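Local structure of Dye-decolorizing peroxidase (Irpex lacteus, 7D8M) at residues 75-80 with 89-94; 96-101 with 433-438; 241-246 with 414-419; 269-274 with 293-298. The protein binds heme b and probably acts as a dye-decolorizing peroxidase, using hydrogen peroxide to oxidise dyes and other substrates. All blocks are in the same frame, centred on the assembly; numbering follows the deposited sequence.

Interaction 1: 75-80 with 89-94; sequences AGFGAL and TAFSDG
One face of the F77 ring receives the edge of the F91 ring, the two planes standing at 65° with their centroids 5.2 Å apart, which makes the pair T-shaped (edge-to-face). The leading atoms of F91 are CZ and CE2: CZ comes to 3.5 Å from F77 CE1, and CE2 stands 4.0 Å above the F77 plane, displaced toward the rim instead of over the centre. Relative to the F91 ring, F77 CD1 and CE1 lie near its plane, beyond the edge. F91 reaches across because its CG is anti to the backbone N (chi1 173°), which carries the ring out from helix 89-93, whereas the CB of F77 already points toward that helix from helix 74-79.

Both rings have further aromatic company. F77 meets F448 edge-to-face and touches F72 of strand 67-72, while F91 packs against F437 of strand 428-438 and meets the ring of F218. The contact therefore joins two short helices of the ferredoxin-like alpha+beta part of the chain and continues into the aromatic layer between them and strands from both four-stranded sheets.

No hydrogen bond crosses between the segments. With both phenylalanines buried, the pairing rests on dispersion and on the weak electrostatic attraction of positively polarised C-H edge atoms for a pi face.

Interaction 2: 96-101 with 433-438; sequences FKDSPN and GEYFFS
D98 and Y435 meet through a single short hydrogen bond, Y435 OH donating to D98 OD2 at 2.7 Å. The phenol approaches on the anti lone pair of OD2, away from OD1, and the carboxylate and ring planes are 59° apart. D98 OD2 lies near the ring plane, at the edge, and D98 CB adds a contact of 3.9 Å to Y435 CE2. A chi1 of -162° swings the D98 carboxylate away from its own backbone N and out toward the strand.

In the next shell, N101 ND2 donates to D98 OD1 at 2.7 Å, while R374 forms a salt bridge with OD2, so both carboxylate oxygens are held and the group is fixed in rotation. Shortening D98 to an alanine is likely to strand the buried Y435 hydroxyl without its acceptor and the R374 charge without this carboxylate mate.

A second, water-mediated link runs beside the first: the water accepts from F96 N at 2.9 Å and donates to E434 OE1 at 2.7 Å. The other E434 oxygen, OE2, accepts from Y435 N at 2.8 Å and from Q95 N, which ties the start of helix 95-102 to the strand.

Helix 95-102 is thus pinned to strand 428-438 of the second four-stranded antiparallel sheet, which also bonds to strand 67-72 through F437 and F72, an arrangement in keeping with the duplicated ferredoxin-like fold of dye-decolorizing peroxidases.

Interaction 3: 241-246 with 414-419; sequences QNQAGN and DPRNAS
N242, whose backbone O lies against the R416 guanidinium, is itself held by a sound bond within its loop: its ND2 donates to N246 OD1 at 2.7 Å, with an N-H...O angle of 163°. Next to it, Q241 O receives the NE-H of R416 in a weak hydrogen bond of 3.3 Å (152°) and lies in the guanidinium plane, at the edge. N242 O is also close to R416 NE, but its angle is too poor for a bond. Over one face of the guanidinium sits Q243 CA, 3.7 Å above the plane and offset toward the rim. Bends at chi2 and chi3 let the arginine chain fold over this turn of backbone.

The Q243 side chain crosses R416 at a slant, its amide plane 76° from the guanidinium plane. The approach is tight, and the placing of the amide is doubtful.

A water accepts from Q241 N at 3.0 Å and also makes a longer contact with D414 OD1, giving the loops a second, hydrated connection. D414 OD1 takes R416 N at 3.1 Å from above the carboxylate plane, an Asx turn within the type I beta turn D414-N417 that holds the arginine's backbone N.

This is a surface contact of coil with coil. Segment 241-246 lies between helices 228-237 and 249-261, segment 414-419 between the paired strands 409-411 and 421-423, and L240, just before 241-246, packs against D414 and P415.

Interaction 4: 269-274 with 293-298; sequences PIDLSP and YSHPGS
Direct hydrogen bonds converge on the D271 carboxylate from H295 and Y293. H295 NE2 donates to D271 OD1 at 2.7 Å with an N-H...O angle of 164°; the acceptor lies in the imidazole plane, whereas the donor stands 46° out of the carboxylate plane. A weak hydrogen bond of 3.1 Å runs from Y293 N to D271 OD2. The carboxylate reaches both because chi1, at -172°, stretches the side chain away from its own N and toward 293-298.

Water-mediated links flank these bonds. One water lies 2.6 Å from D271 OD1 and also contacts Y293 O; another lies 2.7 Å from D271 OD2 and also contacts S294 O, passing over one face of the H295 ring.

The arrangement is a His-carboxylate hydrogen bond between two loops, one before and one after helix 279-283. The Y293 side chain comes within about 5 Å of the bound heme and about 4 Å of the side chain of the heme-binding R319. Were D271 replaced by a leucine, H295 NE2 and Y293 N would probably lose the carboxylate they share, and the imidazole would be set free to turn.

Van der Waals contact adds to this: the Y293 ring meets the aspartate side chain obliquely, with Y293 CD1 3.9 Å from the aliphatic D271 CB. Y293 also has a cation-pi partner in R314 and an edge-to-face one in F291.

Interactions 1 and 2 are neighbours, their centres 9 Å apart, and they touch: A90 O packs on Y435 CD2, and F91 CE1 on the backbone of F436 and F437. Helices 89-93 and 95-102 follow one another and both lean on strand 428-438. Interactions 3 and 4 lie across the chain's centre from interaction 1, 17 Å apart between centres without touching, and both join loops. About 36 Å separates the centres of interactions 2 and 4. Along the chain, interaction 1 closes first; the span from 96-101 to 433-438 then encloses interaction 3, which encloses interaction 4. Interaction 2 brings strand 428-438, near the chain's end, back to the N-terminal part.

Interaction 1: 75-80 with 89-94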
loop_
_atom_site.group_PDB
_atom_site.type_symbol
_atom_site.label_atom_id
_atom_site.label_comp_id
_atom_site.label_asym_id
_atom_site.label_seq_id
_atom_site.Cartn_x
_atom_site.Cartn_y
_atom_site.Cartn_z
ATOM N N ALA A 75 12.520 -16.673 1.097
ATOM C CA ALA A 75 13.799 -17.067 1.681
ATOM C C ALA A 75 13.627 -17.497 3.134
ATOM O O ALA A 75 14.278 -18.445 3.592
ATOM C CB ALA A 75 14.801 -15.920 1.567
ATOM N N GLY A 76 12.736 -16.827 3.868
ATOM C CA GLY A 76 12.488 -17.213 5.252
ATOM C C GLY A 76 11.856 -18.588 5.373
ATOM O O GLY A 76 12.176 -19.345 6.296
ATOM N N PHE A 77 10.940 -18.924 4.458
ATOM C CA PHE A 77 10.416 -20.287 4.394
ATOM C C PHE A 77 11.554 -21.301 4.351
ATOM O O PHE A 77 11.582 -22.265 5.130
ATOM C CB PHE A 77 9.534 -20.475 3.158
ATOM C CG PHE A 77 8.132 -19.959 3.294
ATOM C CD1 PHE A 77 7.872 -18.695 3.811
ATOM C CD2 PHE A 77 7.066 -20.721 2.837
ATOM C CE1 PHE A 77 6.565 -18.215 3.897
ATOM C CE2 PHE A 77 5.754 -20.246 2.908
ATOM C CZ PHE A 77 5.504 -18.993 3.443
ATOM N N GLY A 78 12.494 -21.103 3.421
ATOM C CA GLY A 78 13.619 -22.015 3.313
ATOM C C GLY A 78 14.402 -22.114 4.607
ATOM O O GLY A 78 14.702 -23.209 5.085
ATOM N N ALA A 79 14.730 -20.964 5.202
ATOM C CA ALA A 79 15.513 -20.966 6.433
ATOM C C ALA A 79 14.778 -21.635 7.580
ATOM O O ALA A 79 15.420 -22.077 8.542
ATOM C CB ALA A 79 15.898 -19.537 6.823
ATOM N N LEU A 80 13.451 -21.730 7.508
ATOM C CA LEU A 80 12.671 -22.420 8.526
ATOM C C LEU A 80 12.271 -23.829 8.104
ATOM O O LEU A 80 11.486 -24.475 8.808
ATOM C CB LEU A 80 11.427 -21.605 8.869
ATOM C CG LEU A 80 11.733 -20.309 9.610
ATOM C CD1 LEU A 80 10.470 -19.469 9.720
ATOM C CD2 LEU A 80 12.314 -20.618 10.984
ATOM N N THR A 89 3.795 -16.886 -7.733
ATOM C CA THR A 89 5.055 -16.830 -8.469
ATOM C C THR A 89 5.872 -15.588 -8.107
ATOM O O THR A 89 7.106 -15.656 -8.020
ATOM C CB THR A 89 4.774 -16.883 -9.981
ATOM O OG1 THR A 89 4.023 -15.732 -10.380
ATOM C CG2 THR A 89 3.965 -18.126 -10.344
ATOM N N ALA A 90 5.212 -14.439 -7.911
ATOM C CA ALA A 90 5.921 -13.257 -7.421
ATOM C C ALA A 90 6.536 -13.516 -6.050
ATOM O O ALA A 90 7.718 -13.231 -5.822
ATOM C CB ALA A 90 4.979 -12.049 -7.362
ATOM N N PHE A 91 5.739 -14.038 -5.116
ATOM C CA PHE A 91 6.245 -14.299 -3.770
ATOM C C PHE A 91 7.482 -15.183 -3.815
ATOM O O PHE A 91 8.479 -14.917 -3.134
ATOM C CB PHE A 91 5.173 -14.959 -2.906
ATOM C CG PHE A 91 5.686 -15.418 -1.549
ATOM C CD1 PHE A 91 5.994 -14.488 -0.560
ATOM C CD2 PHE A 91 5.876 -16.771 -1.274
ATOM C CE1 PHE A 91 6.477 -14.891 0.697
ATOM C CE2 PHE A 91 6.370 -17.184 -0.016
ATOM C CZ PHE A 91 6.660 -16.249 0.967
ATOM N N SER A 92 7.428 -16.254 -4.610
ATOM C CA SER A 92 8.533 -17.201 -4.645
ATOM C C SER A 92 9.772 -16.574 -5.258
ATOM O O SER A 92 10.895 -16.881 -4.837
ATOM C CB SER A 92 8.121 -18.449 -5.418
ATOM O OG SER A 92 6.950 -19.020 -4.857
ATOM N N ASP A 93 9.583 -15.677 -6.230
ATOM C CA ASP A 93 10.704 -15.001 -6.871
ATOM C C ASP A 93 11.403 -14.038 -5.923
ATOM O O ASP A 93 12.623 -13.838 -6.026
ATOM C CB ASP A 93 10.211 -14.223 -8.099
ATOM C CG ASP A 93 10.118 -15.081 -9.351
ATOM O OD1 ASP A 93 10.599 -16.237 -9.328
ATOM O OD2 ASP A 93 9.553 -14.594 -10.361
ATOM N N GLY A 94 10.649 -13.400 -5.029
ATOM C CA GLY A 94 11.206 -12.326 -4.222
ATOM C C GLY A 94 11.163 -11.018 -4.984
ATOM O O GLY A 94 11.194 -11.027 -6.217
#

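Interaction 2: 96-101 with 433-438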
loop_
_atom_site.group_PDB
_atom_site.type_symbol
_atom_site.label_atom_id
_atom_site.label_comp_id
_atom_site.label_asym_id
_atom_site.label_seq_id
_atom_site.Cartn_x
_atom_site.Cartn_y
_atom_site.Cartn_z
ATOM N N PHE A 96 13.289 -8.519 -5.258
ATOM C CA PHE A 96 14.498 -8.084 -5.946
ATOM C C PHE A 96 14.563 -8.679 -7.343
ATOM O O PHE A 96 14.802 -7.970 -8.328
ATOM C CB PHE A 96 15.731 -8.485 -5.139
ATOM C CG PHE A 96 17.010 -7.929 -5.676
ATOM C CD1 PHE A 96 17.202 -6.559 -5.764
ATOM C CD2 PHE A 96 18.030 -8.776 -6.081
ATOM C CE1 PHE A 96 18.382 -6.040 -6.252
ATOM C CE2 PHE A 96 19.218 -8.268 -6.566
ATOM C CZ PHE A 96 19.394 -6.896 -6.654
ATOM N N LYS A 97 14.361 -9.995 -7.438
ATOM C CA LYS A 97 14.296 -10.647 -8.736
ATOM C C LYS A 97 13.164 -10.067 -9.574
ATOM O O LYS A 97 13.351 -9.752 -10.755
ATOM C CB LYS A 97 14.117 -12.153 -8.547
ATOM C CG LYS A 97 13.896 -12.921 -9.832
ATOM C CD LYS A 97 13.706 -14.400 -9.553
ATOM C CE LYS A 97 13.575 -15.189 -10.849
ATOM N NZ LYS A 97 13.449 -16.652 -10.581
ATOM N N ASP A 98 11.991 -9.888 -8.967
ATOM C CA ASP A 98 10.819 -9.383 -9.673
ATOM C C ASP A 98 10.921 -7.912 -10.051
ATOM O O ASP A 98 10.080 -7.436 -10.828
ATOM C CB ASP A 98 9.568 -9.598 -8.817
ATOM C CG ASP A 98 8.285 -9.500 -9.622
ATOM O OD1 ASP A 98 8.318 -9.871 -10.814
ATOM O OD2 ASP A 98 7.250 -9.058 -9.063
ATOM N N SER A 99 11.933 -7.195 -9.562
ATOM C CA SER A 99 11.901 -5.740 -9.637
ATOM C C SER A 99 11.846 -5.156 -11.053
ATOM O O SER A 99 11.221 -4.092 -11.202
ATOM C CB SER A 99 13.088 -5.154 -8.859
ATOM O OG SER A 99 14.313 -5.433 -9.491
ATOM N N PRO A 100 12.446 -5.750 -12.102
ATOM C CA PRO A 100 12.280 -5.165 -13.444
ATOM C C PRO A 100 10.834 -5.075 -13.873
ATOM O O PRO A 100 10.458 -4.137 -14.587
ATOM C CB PRO A 100 13.069 -6.125 -14.347
ATOM C CG PRO A 100 14.069 -6.734 -13.460
ATOM C CD PRO A 100 13.354 -6.913 -12.150
ATOM N N ASN A 101 10.007 -6.025 -13.443
ATOM C CA ASN A 101 8.592 -6.002 -13.770
ATOM C C ASN A 101 7.869 -4.836 -13.105
ATOM O O ASN A 101 6.782 -4.467 -13.558
ATOM C CB ASN A 101 7.944 -7.333 -13.372
ATOM C CG ASN A 101 8.561 -8.530 -14.101
ATOM O OD1 ASN A 101 8.526 -8.609 -15.332
ATOM N ND2 ASN A 101 9.117 -9.469 -13.342
ATOM N N GLY A 433 12.165 -3.281 -1.340
ATOM C CA GLY A 433 11.392 -3.951 -0.306
ATOM C C GLY A 433 11.388 -5.440 -0.562
ATOM O O GLY A 433 12.301 -5.974 -1.198
ATOM N N GLU A 434 10.335 -6.101 -0.090
ATOM C CA GLU A 434 10.263 -7.546 -0.230
ATOM C C GLU A 434 8.805 -7.982 -0.177
ATOM O O GLU A 434 7.944 -7.278 0.358
ATOM C CB GLU A 434 11.110 -8.233 0.863
ATOM C CG GLU A 434 11.264 -9.745 0.738
ATOM C CD GLU A 434 11.795 -10.185 -0.624
ATOM O OE1 GLU A 434 13.016 -10.458 -0.737
ATOM O OE2 GLU A 434 10.981 -10.255 -1.578
ATOM N N TYR A 435 8.538 -9.145 -0.761
ATOM C CA TYR A 435 7.242 -9.795 -0.663
ATOM C C TYR A 435 7.255 -10.769 0.511
ATOM O O TYR A 435 8.171 -11.586 0.634
ATOM C CB TYR A 435 6.927 -10.554 -1.953
ATOM C CG TYR A 435 6.929 -9.742 -3.234
ATOM C CD1 TYR A 435 6.392 -8.454 -3.286
ATOM C CD2 TYR A 435 7.436 -10.287 -4.412
ATOM C CE1 TYR A 435 6.390 -7.718 -4.497
ATOM C CE2 TYR A 435 7.424 -9.574 -5.615
ATOM C CZ TYR A 435 6.900 -8.294 -5.655
ATOM O OH TYR A 435 6.894 -7.598 -6.862
ATOM N N PHE A 436 6.242 -10.689 1.366
ATOM C CA PHE A 436 6.142 -11.556 2.530
ATOM C C PHE A 436 4.782 -12.236 2.532
ATOM O O PHE A 436 3.869 -11.867 1.783
ATOM C CB PHE A 436 6.328 -10.779 3.846
ATOM C CG PHE A 436 7.583 -9.951 3.915
ATOM C CD1 PHE A 436 8.734 -10.458 4.502
ATOM C CD2 PHE A 436 7.598 -8.648 3.447
ATOM C CE1 PHE A 436 9.887 -9.692 4.589
ATOM C CE2 PHE A 436 8.744 -7.881 3.531
ATOM C CZ PHE A 436 9.886 -8.398 4.109
ATOM N N PHE A 437 4.655 -13.243 3.392
ATOM C CA PHE A 437 3.384 -13.903 3.668
ATOM C C PHE A 437 3.114 -13.802 5.162
ATOM O O PHE A 437 3.960 -14.197 5.966
ATOM C CB PHE A 437 3.402 -15.371 3.233
ATOM C CG PHE A 437 2.112 -16.093 3.505
ATOM C CD1 PHE A 437 0.993 -15.870 2.705
ATOM C CD2 PHE A 437 2.008 -16.987 4.564
ATOM C CE1 PHE A 437 -0.201 -16.518 2.955
ATOM C CE2 PHE A 437 0.814 -17.641 4.822
ATOM C CZ PHE A 437 -0.291 -17.412 4.014
ATOM N N SER A 438 1.945 -13.262 5.521
ATOM C CA SER A 438 1.500 -13.191 6.906
ATOM C C SER A 438 0.636 -14.407 7.187
ATOM O O SER A 438 -0.511 -14.455 6.727
ATOM C CB SER A 438 0.705 -11.914 7.164
ATOM O OG SER A 438 1.526 -10.759 7.108
HETATM O O HOH W 1 14.179 -10.392 -3.160
#

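Interaction 3: 241-246 with 414-419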
loop_
_atom_site.group_PDB
_atom_site.type_symbol
_atom_site.label_atom_id
_atom_site.label_comp_id
_atom_site.label_asym_id
_atom_site.label_seq_id
_atom_site.Cartn_x
_atom_site.Cartn_y
_atom_site.Cartn_z
ATOM N N GLN A 241 -5.441 26.280 -15.639
ATOM C CA GLN A 241 -6.389 27.382 -15.689
ATOM C C GLN A 241 -7.785 26.845 -15.972
ATOM O O GLN A 241 -7.948 25.855 -16.692
ATOM C CB GLN A 241 -6.018 28.401 -16.772
ATOM C CG GLN A 241 -5.203 29.582 -16.284
ATOM C CD GLN A 241 -5.923 30.431 -15.260
ATOM O OE1 GLN A 241 -7.123 30.275 -15.030
ATOM N NE2 GLN A 241 -5.187 31.340 -14.631
ATOM N N ASN A 242 -8.792 27.504 -15.396
ATOM C CA ASN A 242 -10.179 27.238 -15.751
ATOM C C ASN A 242 -10.526 27.956 -17.059
ATOM O O ASN A 242 -9.754 28.768 -17.574
ATOM C CB ASN A 242 -11.117 27.659 -14.614
ATOM C CG ASN A 242 -10.925 29.112 -14.191
ATOM O OD1 ASN A 242 -10.377 29.926 -14.934
ATOM N ND2 ASN A 242 -11.386 29.442 -12.990
ATOM N N GLN A 243 -11.697 27.645 -17.621
ATOM C CA GLN A 243 -12.084 28.355 -18.839
ATOM C C GLN A 243 -12.276 29.841 -18.566
ATOM O O GLN A 243 -11.986 30.674 -19.432
ATOM C CB GLN A 243 -13.352 27.760 -19.457
ATOM C CG GLN A 243 -13.509 28.086 -20.955
ATOM C CD GLN A 243 -12.749 27.119 -21.863
ATOM O OE1 GLN A 243 -12.475 25.975 -21.484
ATOM N NE2 GLN A 243 -12.388 27.585 -23.061
ATOM N N ALA A 244 -12.730 30.191 -17.360
ATOM C CA ALA A 244 -12.811 31.599 -16.995
ATOM C C ALA A 244 -11.443 32.267 -17.062
ATOM O O ALA A 244 -11.348 33.452 -17.404
ATOM C CB ALA A 244 -13.421 31.739 -15.601
ATOM N N GLY A 245 -10.377 31.524 -16.756
ATOM C CA GLY A 245 -9.031 32.057 -16.817
ATOM C C GLY A 245 -8.593 32.839 -15.601
ATOM O O GLY A 245 -7.581 33.542 -15.671
ATOM N N ASN A 246 -9.310 32.724 -14.477
ATOM C CA ASN A 246 -9.059 33.541 -13.293
ATOM C C ASN A 246 -8.513 32.744 -12.106
ATOM O O ASN A 246 -8.663 33.173 -10.960
ATOM C CB ASN A 246 -10.333 34.280 -12.879
ATOM C CG ASN A 246 -11.471 33.341 -12.521
ATOM O OD1 ASN A 246 -11.327 32.117 -12.550
ATOM N ND2 ASN A 246 -12.616 33.915 -12.177
ATOM N N ASP A 414 -4.925 18.028 -18.208
ATOM C CA ASP A 414 -5.553 19.323 -18.460
ATOM C C ASP A 414 -7.012 19.119 -18.856
ATOM O O ASP A 414 -7.298 18.562 -19.921
ATOM C CB ASP A 414 -4.797 20.086 -19.554
ATOM C CG ASP A 414 -5.256 21.532 -19.687
ATOM O OD1 ASP A 414 -6.326 21.873 -19.152
ATOM O OD2 ASP A 414 -4.545 22.333 -20.329
ATOM N N PRO A 415 -7.966 19.554 -18.028
ATOM C CA PRO A 415 -9.374 19.278 -18.340
ATOM C C PRO A 415 -9.853 20.007 -19.579
ATOM O O PRO A 415 -10.879 19.613 -20.147
ATOM C CB PRO A 415 -10.118 19.752 -17.085
ATOM C CG PRO A 415 -9.186 20.738 -16.435
ATOM C CD PRO A 415 -7.794 20.311 -16.773
ATOM N N ARG A 416 -9.126 21.031 -20.022
ATOM C CA ARG A 416 -9.475 21.808 -21.203
ATOM C C ARG A 416 -8.802 21.282 -22.460
ATOM O O ARG A 416 -9.020 21.832 -23.540
ATOM C CB ARG A 416 -9.092 23.280 -21.001
ATOM C CG ARG A 416 -9.500 23.841 -19.652
ATOM C CD ARG A 416 -10.109 25.206 -19.769
ATOM N NE ARG A 416 -9.117 26.276 -19.761
ATOM C CZ ARG A 416 -8.928 27.123 -20.769
ATOM N NH1 ARG A 416 -9.650 27.009 -21.878
ATOM N NH2 ARG A 416 -8.011 28.079 -20.672
ATOM N N ASN A 417 -7.990 20.235 -22.343
ATOM C CA ASN A 417 -7.239 19.736 -23.485
ATOM C C ASN A 417 -6.700 18.356 -23.160
ATOM O O ASN A 417 -5.562 18.226 -22.702
ATOM C CB ASN A 417 -6.093 20.690 -23.841
ATOM C CG ASN A 417 -5.313 20.237 -25.060
ATOM O OD1 ASN A 417 -5.658 19.247 -25.702
ATOM N ND2 ASN A 417 -4.253 20.967 -25.389
ATOM N N ALA A 418 -7.504 17.324 -23.412
ATOM C CA ALA A 418 -7.086 15.962 -23.114
ATOM C C ALA A 418 -5.790 15.593 -23.818
ATOM O O ALA A 418 -5.058 14.717 -23.338
ATOM C CB ALA A 418 -8.197 14.982 -23.490
ATOM N N SER A 419 -5.465 16.263 -24.916
ATOM C CA SER A 419 -4.307 15.901 -25.719
ATOM C C SER A 419 -2.994 16.424 -25.165
ATOM O O SER A 419 -1.935 15.985 -25.628
ATOM C CB SER A 419 -4.478 16.429 -27.154
ATOM O OG SER A 419 -5.731 16.043 -27.694
HETATM O O HOH W 2 -5.519 24.910 -18.261
#

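Interaction 4: 269-274 with 293-298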
loop_
_atom_site.group_PDB
_atom_site.type_symbol
_atom_site.label_atom_id
_atom_site.label_comp_id
_atom_site.label_asym_id
_atom_site.label_seq_id
_atom_site.Cartn_x
_atom_site.Cartn_y
_atom_site.Cartn_z
ATOM N N PRO A 269 -12.983 13.726 -3.477
ATOM C CA PRO A 269 -12.713 13.125 -4.787
ATOM C C PRO A 269 -13.078 14.094 -5.900
ATOM O O PRO A 269 -14.169 14.673 -5.907
ATOM C CB PRO A 269 -13.606 11.877 -4.797
ATOM C CG PRO A 269 -14.736 12.221 -3.899
ATOM C CD PRO A 269 -14.179 13.155 -2.835
ATOM N N ILE A 270 -12.149 14.281 -6.841
ATOM C CA ILE A 270 -12.398 15.253 -7.891
ATOM C C ILE A 270 -13.550 14.824 -8.782
ATOM O O ILE A 270 -14.149 15.674 -9.444
ATOM C CB ILE A 270 -11.130 15.531 -8.722
ATOM C CG1 ILE A 270 -10.796 14.357 -9.645
ATOM C CG2 ILE A 270 -9.979 15.874 -7.802
ATOM C CD1 ILE A 270 -9.575 14.613 -10.536
ATOM N N ASP A 271 -13.892 13.532 -8.801
ATOM C CA ASP A 271 -15.032 13.078 -9.593
ATOM C C ASP A 271 -16.346 13.642 -9.066
ATOM O O ASP A 271 -17.320 13.761 -9.823
ATOM C CB ASP A 271 -15.088 11.550 -9.603
ATOM C CG ASP A 271 -16.139 11.014 -10.555
ATOM O OD1 ASP A 271 -16.114 11.383 -11.749
ATOM O OD2 ASP A 271 -17.001 10.228 -10.110
ATOM N N LEU A 272 -16.394 13.984 -7.779
ATOM C CA LEU A 272 -17.561 14.621 -7.192
ATOM C C LEU A 272 -17.412 16.131 -7.063
ATOM O O LEU A 272 -18.427 16.831 -7.032
ATOM C CB LEU A 272 -17.853 14.030 -5.805
ATOM C CG LEU A 272 -18.202 12.541 -5.716
ATOM C CD1 LEU A 272 -18.489 12.124 -4.258
ATOM C CD2 LEU A 272 -19.370 12.203 -6.631
ATOM N N SER A 273 -16.182 16.649 -6.999
ATOM C CA SER A 273 -15.928 18.078 -6.797
ATOM C C SER A 273 -14.743 18.490 -7.665
ATOM O O SER A 273 -13.631 18.702 -7.169
ATOM C CB SER A 273 -15.668 18.373 -5.316
ATOM O OG SER A 273 -15.557 19.768 -5.077
ATOM N N PRO A 274 -14.953 18.619 -8.981
ATOM C CA PRO A 274 -13.809 18.821 -9.886
ATOM C C PRO A 274 -13.206 20.211 -9.882
ATOM O O PRO A 274 -12.044 20.346 -10.289
ATOM C CB PRO A 274 -14.394 18.499 -11.269
ATOM C CG PRO A 274 -15.857 18.726 -11.130
ATOM C CD PRO A 274 -16.193 18.322 -9.721
ATOM N N TYR A 293 -17.128 7.324 -11.264
ATOM C CA TYR A 293 -16.748 8.039 -12.477
ATOM C C TYR A 293 -17.890 8.157 -13.480
ATOM O O TYR A 293 -17.735 8.854 -14.484
ATOM C CB TYR A 293 -15.514 7.408 -13.131
ATOM C CG TYR A 293 -14.362 7.317 -12.149
ATOM C CD1 TYR A 293 -13.793 8.468 -11.625
ATOM C CD2 TYR A 293 -13.875 6.086 -11.718
ATOM C CE1 TYR A 293 -12.751 8.402 -10.697
ATOM C CE2 TYR A 293 -12.826 6.005 -10.792
ATOM C CZ TYR A 293 -12.269 7.174 -10.295
ATOM O OH TYR A 293 -11.234 7.133 -9.386
ATOM N N SER A 294 -19.033 7.518 -13.224
ATOM C CA SER A 294 -20.192 7.704 -14.097
ATOM C C SER A 294 -20.961 8.964 -13.709
ATOM O O SER A 294 -20.969 9.378 -12.547
ATOM C CB SER A 294 -21.125 6.493 -14.035
ATOM O OG SER A 294 -20.519 5.349 -14.604
ATOM N N HIS A 295 -21.609 9.577 -14.704
ATOM C CA HIS A 295 -22.372 10.807 -14.518
ATOM C C HIS A 295 -23.438 10.872 -15.602
ATOM O O HIS A 295 -23.158 10.501 -16.752
ATOM C CB HIS A 295 -21.490 12.060 -14.595
ATOM C CG HIS A 295 -20.457 12.146 -13.510
ATOM N ND1 HIS A 295 -20.742 12.603 -12.241
ATOM C CD2 HIS A 295 -19.142 11.822 -13.506
ATOM C CE1 HIS A 295 -19.647 12.551 -11.500
ATOM N NE2 HIS A 295 -18.661 12.087 -12.247
ATOM N N PRO A 296 -24.648 11.330 -15.276
ATOM C CA PRO A 296 -25.654 11.570 -16.322
ATOM C C PRO A 296 -25.070 12.407 -17.449
ATOM O O PRO A 296 -24.390 13.406 -17.211
ATOM C CB PRO A 296 -26.771 12.319 -15.579
ATOM C CG PRO A 296 -26.147 12.783 -14.268
ATOM C CD PRO A 296 -25.119 11.742 -13.942
ATOM N N GLY A 297 -25.293 11.960 -18.683
ATOM C CA GLY A 297 -24.870 12.690 -19.864
ATOM C C GLY A 297 -23.398 12.601 -20.191
ATOM O O GLY A 297 -22.923 13.335 -21.062
ATOM N N SER A 298 -22.658 11.721 -19.538
ATOM C CA SER A 298 -21.214 11.666 -19.686
ATOM C C SER A 298 -20.823 10.310 -20.258
ATOM O O SER A 298 -21.288 9.269 -19.778
ATOM C CB SER A 298 -20.537 11.918 -18.330
ATOM O OG SER A 298 -19.169 11.589 -18.389
HETATM O O HOH W 3 -15.452 10.849 -14.166
HETATM O O HOH W 4 -19.499 9.179 -10.184
#